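PDB 3WIW: glycosyl hydrolase family 88 from Pedobacter heparinus, which hydrolyses unsaturated glucuronyl saccharides, with specificity for those derived from heparin, using an alpha6/alpha6-barrel. Local coordinates for residues Asp29-Leu43 with Leu382-Leu396. Sequence-based numbering, arbitrary orientation. Where two conformers were deposited one is given.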
ATOM      1  N   ASP A  29       5.504  12.430 -22.697  1.00 27.24           N
ATOM      2  CA  ASP A  29       4.924  11.319 -21.953  1.00 26.07           C
ATOM      3  C   ASP A  29       5.485   9.945 -22.339  1.00 23.82           C
ATOM      4  O   ASP A  29       4.951   8.914 -21.930  1.00 22.33           O
ATOM      5  CB  ASP A  29       3.403  11.318 -22.133  1.00 27.18           C
ATOM      6  CG  ASP A  29       2.762  12.648 -21.751  1.00 29.30           C
ATOM      7  OD1 ASP A  29       3.210  13.270 -20.763  1.00 29.32           O
ATOM      8  OD2 ASP A  29       1.808  13.063 -22.443  1.00 30.84           O
ATOM      9  N   ASP A  30       6.555   9.930 -23.124  1.00 23.47           N
ATOM     10  CA  ASP A  30       7.123   8.675 -23.611  1.00 22.62           C
ATOM     11  C   ASP A  30       7.542   7.726 -22.488  1.00 20.79           C
ATOM     12  O   ASP A  30       7.356   6.510 -22.598  1.00 20.23           O
ATOM     13  CB  ASP A  30       8.314   8.946 -24.533  1.00 25.59           C
ATOM     14  CG  ASP A  30       7.885   9.314 -25.945  1.00 29.85           C
ATOM     15  OD1 ASP A  30       6.664   9.383 -26.199  1.00 31.72           O
ATOM     16  OD2 ASP A  30       8.766   9.527 -26.801  1.00 31.27           O
ATOM     17  N   TRP A  31       8.105   8.281 -21.415  1.00 19.17           N
ATOM     18  CA  TRP A  31       8.517   7.482 -20.263  1.00 18.40           C
ATOM     19  C   TRP A  31       7.336   6.666 -19.731  1.00 17.62           C
ATOM     20  O   TRP A  31       7.495   5.504 -19.369  1.00 18.17           O
ATOM     21  CB  TRP A  31       9.105   8.372 -19.163  1.00 18.08           C
ATOM     22  CG  TRP A  31       8.098   9.316 -18.583  1.00 17.07           C
ATOM     23  CD1 TRP A  31       7.754  10.557 -19.063  1.00 17.84           C
ATOM     24  CD2 TRP A  31       7.266   9.083 -17.442  1.00 16.48           C
ATOM     25  NE1 TRP A  31       6.769  11.108 -18.278  1.00 17.66           N
ATOM     26  CE2 TRP A  31       6.446  10.220 -17.282  1.00 17.19           C
ATOM     27  CE3 TRP A  31       7.121   8.015 -16.550  1.00 16.99           C
ATOM     28  CZ2 TRP A  31       5.511  10.328 -16.248  1.00 16.99           C
ATOM     29  CZ3 TRP A  31       6.190   8.121 -15.531  1.00 17.78           C
ATOM     30  CH2 TRP A  31       5.399   9.268 -15.386  1.00 17.79           C
ATOM     31  N   LEU A  32       6.149   7.267 -19.707  1.00 16.98           N
ATOM     32  CA  LEU A  32       4.970   6.625 -19.155  1.00 15.82           C
ATOM     33  C   LEU A  32       4.485   5.514 -20.086  1.00 15.40           C
ATOM     34  O   LEU A  32       4.139   4.419 -19.636  1.00 15.26           O
ATOM     35  CB  LEU A  32       3.886   7.671 -18.934  1.00 14.92           C
ATOM     36  CG  LEU A  32       2.524   7.146 -18.490  1.00 15.98           C
ATOM     37  CD1 LEU A  32       2.594   6.637 -17.055  1.00 17.10           C
ATOM     38  CD2 LEU A  32       1.496   8.250 -18.630  1.00 16.57           C
ATOM     39  N   LYS A  33       4.476   5.794 -21.388  1.00 16.90           N
ATOM     40  CA  LYS A  33       4.070   4.795 -22.367  1.00 17.50           C
ATOM     41  C   LYS A  33       5.024   3.604 -22.409  1.00 17.39           C
ATOM     42  O   LYS A  33       4.589   2.450 -22.469  1.00 16.53           O
ATOM     43  CB  LYS A  33       3.869   5.440 -23.741  1.00 19.59           C
ATOM     44  CG  LYS A  33       2.709   6.443 -23.726  1.00 22.87           C
ATOM     45  CD  LYS A  33       2.657   7.333 -24.952  1.00 25.95           C
ATOM     46  CE  LYS A  33       1.653   8.450 -24.726  1.00 28.39           C
ATOM     47  NZ  LYS A  33       1.640   9.435 -25.845  1.00 30.16           N
ATOM     48  N   LYS A  34       6.328   3.839 -22.362  0.58 17.91           N
ATOM     49  CA  LYS A  34       7.224   2.684 -22.426  0.58 19.67           C
ATOM     50  C   LYS A  34       7.206   1.891 -21.122  0.58 18.83           C
ATOM     51  O   LYS A  34       7.320   0.664 -21.128  0.58 18.45           O
ATOM     52  CB  LYS A  34       8.648   3.055 -22.879  0.58 22.80           C
ATOM     53  CG  LYS A  34       9.318   4.197 -22.135  0.58 25.46           C
ATOM     54  CD  LYS A  34      10.619   4.644 -22.825  0.58 27.24           C
ATOM     55  CE  LYS A  34      10.386   5.251 -24.204  0.58 27.77           C
ATOM     56  NZ  LYS A  34      11.668   5.743 -24.813  0.58 27.90           N
ATOM     57  N   SER A  35       7.020   2.587 -20.005  0.58 18.22           N
ATOM     58  CA  SER A  35       6.964   1.907 -18.717  0.58 18.23           C
ATOM     59  C   SER A  35       5.726   1.023 -18.632  0.58 16.64           C
ATOM     60  O   SER A  35       5.787  -0.102 -18.136  0.58 16.87           O
ATOM     61  CB  SER A  35       7.017   2.922 -17.581  0.58 19.95           C
ATOM     62  OG  SER A  35       8.239   3.639 -17.640  0.58 21.11           O
ATOM     63  N   THR A  36       4.608   1.523 -19.146  1.00 15.56           N
ATOM     64  CA  THR A  36       3.377   0.751 -19.186  1.00 15.52           C
ATOM     65  C   THR A  36       3.546  -0.487 -20.078  1.00 14.70           C
ATOM     66  O   THR A  36       3.128  -1.579 -19.699  1.00 14.84           O
ATOM     67  CB  THR A  36       2.198   1.609 -19.649  1.00 18.17           C
ATOM     68  OG1 THR A  36       2.012   2.680 -18.716  1.00 19.77           O
ATOM     69  CG2 THR A  36       0.935   0.786 -19.678  1.00 19.37           C
ATOM     70  N   LYS A  37       4.161  -0.328 -21.251  0.55 14.64           N
ATOM     71  CA  LYS A  37       4.398  -1.465 -22.141  0.55 15.90           C
ATOM     72  C   LYS A  37       5.225  -2.519 -21.436  0.55 15.35           C
ATOM     73  O   LYS A  37       4.909  -3.707 -21.482  0.55 16.04           O
ATOM     74  CB  LYS A  37       5.136  -1.027 -23.402  0.55 18.45           C
ATOM     75  CG  LYS A  37       4.336  -0.146 -24.318  0.55 21.06           C
ATOM     76  CD  LYS A  37       5.231   0.369 -25.438  0.55 23.39           C
ATOM     77  CE  LYS A  37       4.734   1.700 -25.962  0.55 26.13           C
ATOM     78  NZ  LYS A  37       3.413   1.575 -26.602  0.55 27.36           N
ATOM     79  N   THR A  38       6.285  -2.076 -20.766  1.00 13.81           N
ATOM     80  CA  THR A  38       7.129  -3.006 -20.029  1.00 14.47           C
ATOM     81  C   THR A  38       6.354  -3.712 -18.926  1.00 13.91           C
ATOM     82  O   THR A  38       6.473  -4.928 -18.770  1.00 13.80           O
ATOM     83  CB  THR A  38       8.361  -2.306 -19.476  1.00 17.33           C
ATOM     84  OG1 THR A  38       9.195  -1.930 -20.580  1.00 21.27           O
ATOM     85  CG2 THR A  38       9.124  -3.239 -18.534  1.00 18.15           C
ATOM     86  N   ALA A  39       5.547  -2.961 -18.177  1.00 13.43           N
ATOM     87  CA  ALA A  39       4.767  -3.548 -17.101  1.00 13.73           C
ATOM     88  C   ALA A  39       3.828  -4.638 -17.617  1.00 13.94           C
ATOM     89  O   ALA A  39       3.699  -5.700 -17.000  1.00 14.61           O
ATOM     90  CB  ALA A  39       3.992  -2.468 -16.367  1.00 15.28           C
ATOM     91  N   VAL A  40       3.194  -4.384 -18.753  1.00 13.68           N
ATOM     92  CA  VAL A  40       2.286  -5.362 -19.342  1.00 15.58           C
ATOM     93  C   VAL A  40       3.040  -6.642 -19.709  1.00 15.12           C
ATOM     94  O   VAL A  40       2.562  -7.746 -19.440  1.00 14.96           O
ATOM     95  CB  VAL A  40       1.564  -4.758 -20.553  1.00 18.23           C
ATOM     96  CG1 VAL A  40       0.759  -5.815 -21.283  1.00 19.84           C
ATOM     97  CG2 VAL A  40       0.637  -3.642 -20.080  1.00 18.99           C
ATOM     98  N   ILE A  41       4.228  -6.506 -20.295  1.00 14.31           N
ATOM     99  CA  ILE A  41       5.031  -7.686 -20.621  1.00 14.88           C
ATOM    100  C   ILE A  41       5.411  -8.466 -19.362  1.00 13.35           C
ATOM    101  O   ILE A  41       5.277  -9.703 -19.314  1.00 13.97           O
ATOM    102  CB  ILE A  41       6.300  -7.309 -21.413  1.00 16.99           C
ATOM    103  CG1 ILE A  41       5.917  -6.838 -22.813  1.00 19.40           C
ATOM    104  CG2 ILE A  41       7.234  -8.498 -21.535  1.00 19.70           C
ATOM    105  CD1 ILE A  41       7.027  -6.085 -23.515  1.00 20.92           C
ATOM    106  N   GLN A  42       5.870  -7.752 -18.341  1.00 12.51           N
ATOM    107  CA  GLN A  42       6.277  -8.393 -17.095  1.00 12.42           C
ATOM    108  C   GLN A  42       5.117  -9.182 -16.489  1.00 12.05           C
ATOM    109  O   GLN A  42       5.280 -10.355 -16.123  1.00 12.62           O
ATOM    110  CB  GLN A  42       6.803  -7.348 -16.107  1.00 12.69           C
ATOM    111  CG  GLN A  42       8.144  -6.700 -16.519  1.00 13.04           C
ATOM    112  CD  GLN A  42       9.304  -7.696 -16.564  1.00 13.12           C
ATOM    113  OE1 GLN A  42       9.397  -8.512 -17.476  1.00 14.51           O
ATOM    114  NE2 GLN A  42      10.185  -7.640 -15.557  1.00 13.56           N
ATOM    115  N   LEU A  43       3.946  -8.547 -16.401  1.00 12.29           N
ATOM    116  CA  LEU A  43       2.773  -9.177 -15.824  1.00 12.42           C
ATOM    117  C   LEU A  43       2.333 -10.372 -16.652  1.00 12.02           C
ATOM    118  O   LEU A  43       1.911 -11.388 -16.101  1.00 12.91           O
ATOM    119  CB  LEU A  43       1.627  -8.173 -15.719  1.00 12.12           C
ATOM    120  CG  LEU A  43       1.822  -7.100 -14.653  1.00 12.24           C
ATOM    121  CD1 LEU A  43       0.695  -6.068 -14.744  1.00 12.88           C
ATOM    122  CD2 LEU A  43       1.928  -7.700 -13.234  1.00 14.26           C
ATOM    123  N   LEU A 382       1.834   0.751 -10.226  1.00  9.08           N
ATOM    124  CA  LEU A 382       0.828   0.778 -11.287  1.00  9.34           C
ATOM    125  C   LEU A 382      -0.387   1.612 -10.873  1.00  8.87           C
ATOM    126  O   LEU A 382      -0.990   2.294 -11.721  1.00 10.38           O
ATOM    127  CB  LEU A 382       0.409  -0.624 -11.747  1.00  9.80           C
ATOM    128  CG  LEU A 382       1.509  -1.446 -12.423  1.00 10.85           C
ATOM    129  CD1 LEU A 382       0.874  -2.616 -13.140  1.00 12.05           C
ATOM    130  CD2 LEU A 382       2.342  -0.612 -13.405  1.00 12.95           C
ATOM    131  N   GLU A 383      -0.751   1.603  -9.593  1.00 10.07           N
ATOM    132  CA  GLU A 383      -1.854   2.452  -9.140  1.00 10.73           C
ATOM    133  C   GLU A 383      -1.523   3.913  -9.416  1.00 10.21           C
ATOM    134  O   GLU A 383      -2.355   4.674  -9.932  1.00 10.76           O
ATOM    135  CB  GLU A 383      -2.093   2.238  -7.662  1.00 10.19           C
ATOM    136  CG  GLU A 383      -3.352   2.916  -7.164  1.00 10.55           C
ATOM    137  CD  GLU A 383      -3.506   2.674  -5.697  1.00 10.76           C
ATOM    138  OE1 GLU A 383      -4.197   1.707  -5.337  1.00 11.99           O
ATOM    139  OE2 GLU A 383      -2.903   3.416  -4.885  1.00 10.59           O
ATOM    140  N   ALA A 384      -0.276   4.299  -9.126  1.00  9.94           N
ATOM    141  CA  ALA A 384       0.165   5.666  -9.380  1.00 10.46           C
ATOM    142  C   ALA A 384       0.159   6.012 -10.881  1.00  9.90           C
ATOM    143  O   ALA A 384      -0.269   7.107 -11.279  1.00 10.82           O
ATOM    144  CB  ALA A 384       1.553   5.894  -8.760  1.00 10.51           C
ATOM    145  N   LEU A 385       0.613   5.079 -11.719  1.00 10.35           N
ATOM    146  CA  LEU A 385       0.562   5.296 -13.163  1.00 11.35           C
ATOM    147  C   LEU A 385      -0.881   5.505 -13.636  1.00 12.01           C
ATOM    148  O   LEU A 385      -1.150   6.371 -14.465  1.00 12.25           O
ATOM    149  CB  LEU A 385       1.166   4.128 -13.941  1.00 12.28           C
ATOM    150  CG  LEU A 385       2.656   3.850 -13.749  1.00 12.29           C
ATOM    151  CD1 LEU A 385       3.160   2.895 -14.808  1.00 12.86           C
ATOM    152  CD2 LEU A 385       3.486   5.120 -13.784  1.00 13.52           C
ATOM    153  N   LYS A 386      -1.811   4.712 -13.127  0.73 12.31           N
ATOM    154  CA  LYS A 386      -3.209   4.863 -13.502  0.73 13.04           C
ATOM    155  C   LYS A 386      -3.745   6.234 -13.045  0.73 12.06           C
ATOM    156  O   LYS A 386      -4.420   6.922 -13.811  0.73 12.16           O
ATOM    157  CB  LYS A 386      -4.037   3.723 -12.907  0.73 14.56           C
ATOM    158  CG  LYS A 386      -5.445   3.656 -13.443  0.73 16.26           C
ATOM    159  CD  LYS A 386      -6.221   2.436 -12.926  0.73 17.34           C
ATOM    160  CE  LYS A 386      -6.377   2.477 -11.412  0.73 18.54           C
ATOM    161  NZ  LYS A 386      -7.633   1.775 -10.983  0.73 18.38           N
ATOM    162  N   ARG A 387      -3.432   6.645 -11.814  1.00 11.99           N
ATOM    163  CA  ARG A 387      -3.870   7.955 -11.326  1.00 12.10           C
ATOM    164  C   ARG A 387      -3.273   9.109 -12.137  1.00 12.51           C
ATOM    165  O   ARG A 387      -3.956  10.090 -12.472  1.00 13.11           O
ATOM    166  CB  ARG A 387      -3.556   8.109  -9.832  1.00 11.46           C
ATOM    167  CG  ARG A 387      -4.384   7.213  -8.964  1.00 11.55           C
ATOM    168  CD  ARG A 387      -3.948   7.257  -7.499  1.00 11.17           C
ATOM    169  NE  ARG A 387      -4.810   6.405  -6.678  1.00 11.24           N
ATOM    170  CZ  ARG A 387      -4.860   6.437  -5.348  1.00 10.93           C
ATOM    171  NH1 ARG A 387      -5.729   5.652  -4.705  1.00 12.98           N
ATOM    172  NH2 ARG A 387      -4.059   7.249  -4.657  1.00 11.79           N
ATOM    173  N   TYR A 388      -1.992   8.984 -12.456  1.00 12.49           N
ATOM    174  CA  TYR A 388      -1.291   9.989 -13.226  1.00 13.01           C
ATOM    175  C   TYR A 388      -1.910  10.093 -14.624  1.00 13.31           C
ATOM    176  O   TYR A 388      -2.197  11.186 -15.113  1.00 13.95           O
ATOM    177  CB  TYR A 388       0.193   9.620 -13.316  1.00 12.79           C
ATOM    178  CG  TYR A 388       1.019  10.595 -14.121  1.00 13.56           C
ATOM    179  CD1 TYR A 388       1.595  11.699 -13.516  1.00 14.60           C
ATOM    180  CD2 TYR A 388       1.216  10.414 -15.475  1.00 15.15           C
ATOM    181  CE1 TYR A 388       2.355  12.595 -14.224  1.00 14.89           C
ATOM    182  CE2 TYR A 388       2.008  11.301 -16.209  1.00 15.53           C
ATOM    183  CZ  TYR A 388       2.557  12.392 -15.576  1.00 14.88           C
ATOM    184  OH  TYR A 388       3.303  13.289 -16.285  1.00 16.07           O
ATOM    185  N   ALA A 389      -2.090   8.957 -15.289  1.00 13.58           N
ATOM    186  CA  ALA A 389      -2.676   8.961 -16.618  1.00 13.87           C
ATOM    187  C   ALA A 389      -4.101   9.522 -16.635  1.00 15.08           C
ATOM    188  O   ALA A 389      -4.501  10.165 -17.607  1.00 16.59           O
ATOM    189  CB  ALA A 389      -2.636   7.559 -17.223  1.00 15.05           C
ATOM    190  N   GLU A 390      -4.861   9.295 -15.567  0.69 15.33           N
ATOM    191  CA  GLU A 390      -6.219   9.818 -15.485  0.69 17.31           C
ATOM    192  C   GLU A 390      -6.213  11.336 -15.380  0.69 17.21           C
ATOM    193  O   GLU A 390      -7.004  12.014 -16.033  0.69 17.91           O
ATOM    194  CB  GLU A 390      -6.945   9.195 -14.290  0.69 20.64           C
ATOM    195  CG  GLU A 390      -8.293   9.842 -13.945  0.69 24.94           C
ATOM    196  CD  GLU A 390      -9.299   9.807 -15.079  0.69 30.40           C
ATOM    197  OE1 GLU A 390      -9.181   8.933 -15.973  0.69 32.75           O
ATOM    198  OE2 GLU A 390     -10.210  10.664 -15.076  0.69 32.19           O
ATOM    199  N   ILE A 391      -5.301  11.868 -14.569  1.00 15.83           N
ATOM    200  CA  ILE A 391      -5.185  13.310 -14.411  1.00 16.90           C
ATOM    201  C   ILE A 391      -4.794  13.960 -15.733  1.00 18.09           C
ATOM    202  O   ILE A 391      -5.393  14.942 -16.151  1.00 19.17           O
ATOM    203  CB  ILE A 391      -4.167  13.675 -13.306  1.00 17.38           C
ATOM    204  CG1 ILE A 391      -4.735  13.309 -11.927  1.00 16.20           C
ATOM    205  CG2 ILE A 391      -3.818  15.177 -13.353  1.00 18.14           C
ATOM    206  CD1 ILE A 391      -3.687  13.290 -10.830  1.00 16.37           C
ATOM    207  N   LYS A 392      -3.799  13.382 -16.395  0.75 18.46           N
ATOM    208  CA  LYS A 392      -3.274  13.928 -17.645  0.75 19.40           C
ATOM    209  C   LYS A 392      -4.111  13.560 -18.873  0.75 20.00           C
ATOM    210  O   LYS A 392      -3.890  14.096 -19.966  0.75 21.07           O
ATOM    211  CB  LYS A 392      -1.832  13.449 -17.839  0.75 20.97           C
ATOM    212  CG  LYS A 392      -0.854  13.995 -16.808  0.75 22.89           C
ATOM    213  CD  LYS A 392      -0.357  15.379 -17.188  0.75 25.16           C
ATOM    214  CE  LYS A 392       0.672  15.296 -18.306  0.75 26.79           C
ATOM    215  NZ  LYS A 392       1.306  16.619 -18.594  0.75 28.40           N
ATOM    216  N   LYS A 393      -5.063  12.649 -18.691  1.00 20.01           N
ATOM    217  CA  LYS A 393      -5.918  12.160 -19.796  1.00 21.32           C
ATOM    218  C   LYS A 393      -5.116  11.467 -20.886  1.00 22.47           C
ATOM    219  O   LYS A 393      -5.331  11.670 -22.081  1.00 23.37           O
ATOM    220  CB  LYS A 393      -6.801  13.265 -20.376  1.00 22.35           C
ATOM    221  CG  LYS A 393      -7.657  13.908 -19.318  1.00 22.97           C
ATOM    222  CD  LYS A 393      -8.707  14.778 -19.916  1.00 23.58           C
ATOM    223  CE  LYS A 393      -9.362  15.618 -18.844  1.00 23.94           C
ATOM    224  NZ  LYS A 393     -10.505  16.284 -19.459  1.00 23.28           N
ATOM    225  N   ILE A 394      -4.177  10.641 -20.455  1.00 23.31           N
ATOM    226  CA  ILE A 394      -3.314   9.899 -21.364  1.00 24.90           C
ATOM    227  C   ILE A 394      -3.855   8.488 -21.571  1.00 26.93           C
ATOM    228  O   ILE A 394      -4.054   7.736 -20.606  1.00 27.19           O
ATOM    229  CB  ILE A 394      -1.856   9.823 -20.851  1.00 25.22           C
ATOM    230  CG1 ILE A 394      -1.243  11.225 -20.762  1.00 26.26           C
ATOM    231  CG2 ILE A 394      -1.027   8.956 -21.783  1.00 24.86           C
ATOM    232  CD1 ILE A 394       0.022  11.302 -19.930  1.00 26.91           C
ATOM    233  N   ASP A 395      -4.089   8.145 -22.835  1.00 28.87           N
ATOM    234  CA  ASP A 395      -4.544   6.817 -23.228  1.00 31.17           C
ATOM    235  C   ASP A 395      -3.360   5.860 -23.300  1.00 30.32           C
ATOM    236  O   ASP A 395      -2.452   6.063 -24.103  1.00 30.83           O
ATOM    237  CB  ASP A 395      -5.184   6.923 -24.610  1.00 33.19           C
ATOM    238  CG  ASP A 395      -5.877   5.647 -25.047  1.00 35.68           C
ATOM    239  OD1 ASP A 395      -5.717   4.600 -24.383  1.00 37.50           O
ATOM    240  OD2 ASP A 395      -6.590   5.701 -26.075  1.00 35.86           O
ATOM    241  N   LEU A 396      -3.378   4.818 -22.474  1.00 28.91           N
ATOM    242  CA  LEU A 396      -2.307   3.826 -22.456  1.00 28.62           C
ATOM    243  C   LEU A 396      -2.745   2.442 -22.962  1.00 29.55           C
ATOM    244  O   LEU A 396      -2.027   1.458 -22.785  1.00 29.32           O
ATOM    245  CB  LEU A 396      -1.735   3.709 -21.042  1.00 27.28           C
ATOM    246  CG  LEU A 396      -1.090   4.964 -20.450  1.00 25.08           C
ATOM    247  CD1 LEU A 396      -0.758   4.765 -18.989  1.00 23.69           C
ATOM    248  CD2 LEU A 396       0.173   5.285 -21.232  1.00 24.79           C
TER
HETATM  249  O   HOH W   1       4.792  13.260 -18.576  1.00 23.35           O
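One water is gripped by three groups and joins W31 and Y388 across the contact: it accepts from W31 NE1 (2.9 Å to the water oxygen) and donates to Y388 OH and to D29 OD1. Y388 OH also bonds E334 of helix 327-340, outside the two segments, so the hydroxyl is held from a third helix as well as by the water. The two rings form an offset edge-to-face pair, the indole edge turned to the phenol face, with planes at 62° and W31 CZ2 3.6 Å from Y388 CE2. W31 reaches this position because its CG sits between the backbone N and the carbonyl carbon (chi1 65°); L32 CB lies over one face of the indole. The other face of Y388 carries K392 CG.

L32 wedges between helix and tail. Its CD1 meets L385 CD2 at 3.7 Å, while CD2 lies at the edge of the Y388 ring and tip to tip with I394 CD1 (3.6 Å). A Schellman motif at K393 ends helix 375-392, and the chain beyond it brings I394 and L396 back against helix 30-49. T36 OG1 donates to L32 O (2.9 Å), tilted out of the carbonyl plane, and touches L396 CD1 at 3.5 Å. A valine here would probably leave L32 O with the backbone bond from T36 N but without its second donor. Farther along, A39 CB packs on L382 CD2 (3.9 Å).

The axes of 30-43 and 382-392 run roughly antiparallel, 140° between their N-to-C directions, with no direct hydrogen bond between the segments, so this terminal pairing within the alpha6/alpha6-barrel rests on apolar packing, with polar linkage through one bridging water.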